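Local coordinates for PrimPol AEP domain (PP-N190) (Cyanophage S-2L, PDB 6ZP9), which is the archaeo-eukaryotic primase domain of a phage primase-polymerase, and probably makes DNA primers and extends them by adding nucleotides, at residues A[124-129]-A[160-165]. Sequence-based numbering, arbitrary orientation. Where two conformers were deposited one is given.
Sequences HHYWVF and RVMRLA
A water-bridged contact between two beta-sheets brings His124 and Tyr126 up to Met162 and Arg163 close to the centre of the domain, and it illustrates how strands that never pair can be joined by side chains and solvent. Segment 124-129 lies on strand 123-129, internal to one four-stranded antiparallel sheet, while 161-163 is an edge strand of the other, beside strand 67-71. Their axes come no nearer than 9.5 Å and run at 122° to each other, a spacing bridged by His124, Tyr126 and Met162, which point across it. Met162, modelled in two conformers, places its methyl over one face of the His124 imidazole in the conformer described here. CE lies 3.7 Å from the ring centroid, 29° off the normal, a CH-pi contact weighted toward the ND1 side; the bend at chi3 (-81°) turns CE back to this position. Nearer the backbone, the Tyr126 hydroxyl abuts the base of the Met162 side chain, OH lying 3.3 Å from CB. The two sheets probably belong to the two modules of the primase core, with the active-site cleft between them, as in other members of the family, and the sequence around His124 matches the family's Ser-x-His motif, which suggests proximity to that cleft. One ordered water hydrogen-bonds to three groups. His124 ND1 is 2.8 Å from it. Tyr126 OH is closer, at 2.6 Å, and the water lies in the plane of both rings at their edges. To Arg163 O the water donates, over 2.8 Å. The imidazole is thus held at its edge by solvent and touched over a face by the methyl, while its NE2 makes a weak hydrogen bond to Glu91. Arg163 adds its aliphatic base, CB standing 4.0 Å from His124 CE1, before its guanidinium leads away to hydrogen-bond His169. Phe114, from neighbouring strand 114-117, stacks on the Tyr126 ring.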
loop_
_atom_site.group_PDB
_atom_site.type_symbol
_atom_site.label_atom_id
_atom_site.label_comp_id
_atom_site.label_asym_id
_atom_site.label_seq_id
_atom_site.Cartn_x
_atom_site.Cartn_y
_atom_site.Cartn_z
ATOM N N HIS A 124 -6.381 -2.919 -3.589
ATOM C CA HIS A 124 -4.951 -2.666 -3.702
ATOM C C HIS A 124 -4.221 -3.970 -4.008
ATOM O O HIS A 124 -4.480 -4.996 -3.369
ATOM C CB HIS A 124 -4.412 -2.036 -2.417
ATOM C CG HIS A 124 -4.874 -0.626 -2.203
ATOM N ND1 HIS A 124 -4.438 0.155 -1.154
ATOM C CD2 HIS A 124 -5.739 0.141 -2.907
ATOM C CE1 HIS A 124 -5.006 1.345 -1.226
ATOM N NE2 HIS A 124 -5.800 1.363 -2.281
ATOM N N HIS A 125 -3.326 -3.930 -4.993
ATOM C CA HIS A 125 -2.569 -5.095 -5.434
ATOM C C HIS A 125 -1.094 -4.877 -5.135
ATOM O O HIS A 125 -0.555 -3.812 -5.441
ATOM C CB HIS A 125 -2.754 -5.338 -6.935
ATOM C CG HIS A 125 -4.170 -5.215 -7.389
ATOM N ND1 HIS A 125 -5.016 -6.299 -7.486
ATOM C CD2 HIS A 125 -4.895 -4.136 -7.768
ATOM C CE1 HIS A 125 -6.203 -5.892 -7.902
ATOM N NE2 HIS A 125 -6.156 -4.584 -8.081
ATOM N N TYR A 126 -0.444 -5.881 -4.558
ATOM C CA TYR A 126 0.972 -5.812 -4.223
ATOM C C TYR A 126 1.755 -6.976 -4.828
ATOM O O TYR A 126 1.314 -8.128 -4.783
ATOM C CB TYR A 126 1.183 -5.846 -2.724
ATOM C CG TYR A 126 0.763 -4.625 -1.947
ATOM C CD1 TYR A 126 -0.562 -4.446 -1.561
ATOM C CD2 TYR A 126 1.703 -3.689 -1.543
ATOM C CE1 TYR A 126 -0.936 -3.361 -0.805
ATOM C CE2 TYR A 126 1.339 -2.599 -0.798
ATOM C CZ TYR A 126 0.024 -2.441 -0.425
ATOM O OH TYR A 126 -0.335 -1.354 0.336
ATOM N N TRP A 127 2.942 -6.676 -5.344
ATOM C CA TRP A 127 3.894 -7.686 -5.791
ATOM C C TRP A 127 5.182 -7.466 -5.000
ATOM O O TRP A 127 5.853 -6.439 -5.170
ATOM C CB TRP A 127 4.137 -7.592 -7.300
ATOM C CG TRP A 127 2.948 -7.940 -8.173
ATOM C CD1 TRP A 127 2.717 -9.129 -8.822
ATOM C CD2 TRP A 127 1.857 -7.080 -8.519
ATOM N NE1 TRP A 127 1.542 -9.059 -9.537
ATOM C CE2 TRP A 127 0.998 -7.814 -9.374
ATOM C CE3 TRP A 127 1.516 -5.764 -8.188
ATOM C CZ2 TRP A 127 -0.183 -7.276 -9.892
ATOM C CZ3 TRP A 127 0.334 -5.230 -8.709
ATOM C CH2 TRP A 127 -0.495 -5.988 -9.553
ATOM N N VAL A 128 5.521 -8.418 -4.125
ATOM C CA VAL A 128 6.629 -8.265 -3.184
ATOM C C VAL A 128 7.866 -8.950 -3.743
ATOM O O VAL A 128 7.786 -10.073 -4.255
ATOM C CB VAL A 128 6.258 -8.844 -1.808
ATOM C CG1 VAL A 128 7.412 -8.657 -0.832
ATOM C CG2 VAL A 128 4.990 -8.175 -1.292
ATOM N N PHE A 129 9.014 -8.280 -3.642
ATOM C CA PHE A 129 10.268 -8.825 -4.140
ATOM C C PHE A 129 11.029 -9.556 -3.033
ATOM O O PHE A 129 10.796 -9.343 -1.840
ATOM C CB PHE A 129 11.137 -7.716 -4.731
ATOM C CG PHE A 129 10.491 -6.997 -5.869
ATOM C CD1 PHE A 129 10.389 -7.601 -7.115
ATOM C CD2 PHE A 129 9.978 -5.719 -5.697
ATOM C CE1 PHE A 129 9.784 -6.941 -8.173
ATOM C CE2 PHE A 129 9.374 -5.054 -6.745
ATOM C CZ PHE A 129 9.276 -5.667 -7.985
ATOM N N ARG A 160 5.235 7.034 -1.595
ATOM C CA ARG A 160 3.784 6.891 -1.651
ATOM C C ARG A 160 3.267 6.123 -0.437
ATOM O O ARG A 160 3.827 5.084 -0.066
ATOM C CB ARG A 160 3.380 6.165 -2.936
ATOM C CG ARG A 160 1.893 5.821 -3.047
ATOM C CD ARG A 160 1.016 7.042 -2.887
ATOM N NE ARG A 160 1.539 8.205 -3.608
ATOM C CZ ARG A 160 0.813 9.275 -3.918
ATOM N NH1 ARG A 160 1.361 10.290 -4.571
ATOM N NH2 ARG A 160 -0.470 9.320 -3.580
ATOM N N VAL A 161 2.191 6.654 0.204
ATOM C CA VAL A 161 1.538 5.961 1.312
ATOM C C VAL A 161 0.383 5.137 0.765
ATOM O O VAL A 161 -0.228 5.487 -0.248
ATOM C CB VAL A 161 1.052 6.935 2.412
ATOM C CG1 VAL A 161 2.201 7.746 2.969
ATOM C CG2 VAL A 161 -0.060 7.851 1.892
ATOM N N MET A 162 0.054 4.046 1.445
ATOM C CA MET A 162 -1.053 3.177 1.075
ATOM C C MET A 162 -1.859 2.832 2.317
ATOM O O MET A 162 -1.312 2.731 3.419
ATOM C CB MET A 162 -0.496 1.925 0.379
ATOM C CG MET A 162 0.169 2.124 -0.976
ATOM S SD MET A 162 -0.968 2.585 -2.271
ATOM C CE MET A 162 -1.512 0.933 -2.551
ATOM N N ARG A 163 -3.162 2.631 2.122
ATOM C CA ARG A 163 -4.064 2.283 3.218
ATOM C C ARG A 163 -3.518 1.112 4.021
ATOM O O ARG A 163 -3.070 0.108 3.458
ATOM C CB ARG A 163 -5.396 1.889 2.674
ATOM C CG ARG A 163 -6.281 3.049 2.296
ATOM C CD ARG A 163 -6.765 3.898 3.457
ATOM N NE ARG A 163 -7.557 4.977 2.943
ATOM C CZ ARG A 163 -8.861 5.018 3.000
ATOM N NH1 ARG A 163 -9.492 6.002 2.450
ATOM N NH2 ARG A 163 -9.503 4.115 3.617
ATOM N N LEU A 164 -3.544 1.237 5.349
ATOM C CA LEU A 164 -3.015 0.235 6.264
ATOM C C LEU A 164 -4.100 -0.784 6.630
ATOM O O LEU A 164 -5.217 -0.405 7.008
ATOM C CB LEU A 164 -2.469 0.943 7.508
ATOM C CG LEU A 164 -1.950 0.084 8.652
ATOM C CD1 LEU A 164 -0.742 -0.752 8.208
ATOM C CD2 LEU A 164 -1.623 0.952 9.878
ATOM N N ALA A 165 -3.774 -2.075 6.507
ATOM C CA ALA A 165 -4.704 -3.139 6.882
ATOM C C ALA A 165 -5.016 -3.070 8.369
ATOM O O ALA A 165 -4.185 -2.657 9.177
ATOM C CB ALA A 165 -4.122 -4.517 6.553
HETATM O O HOH W 1 -2.781 -0.850 0.887
#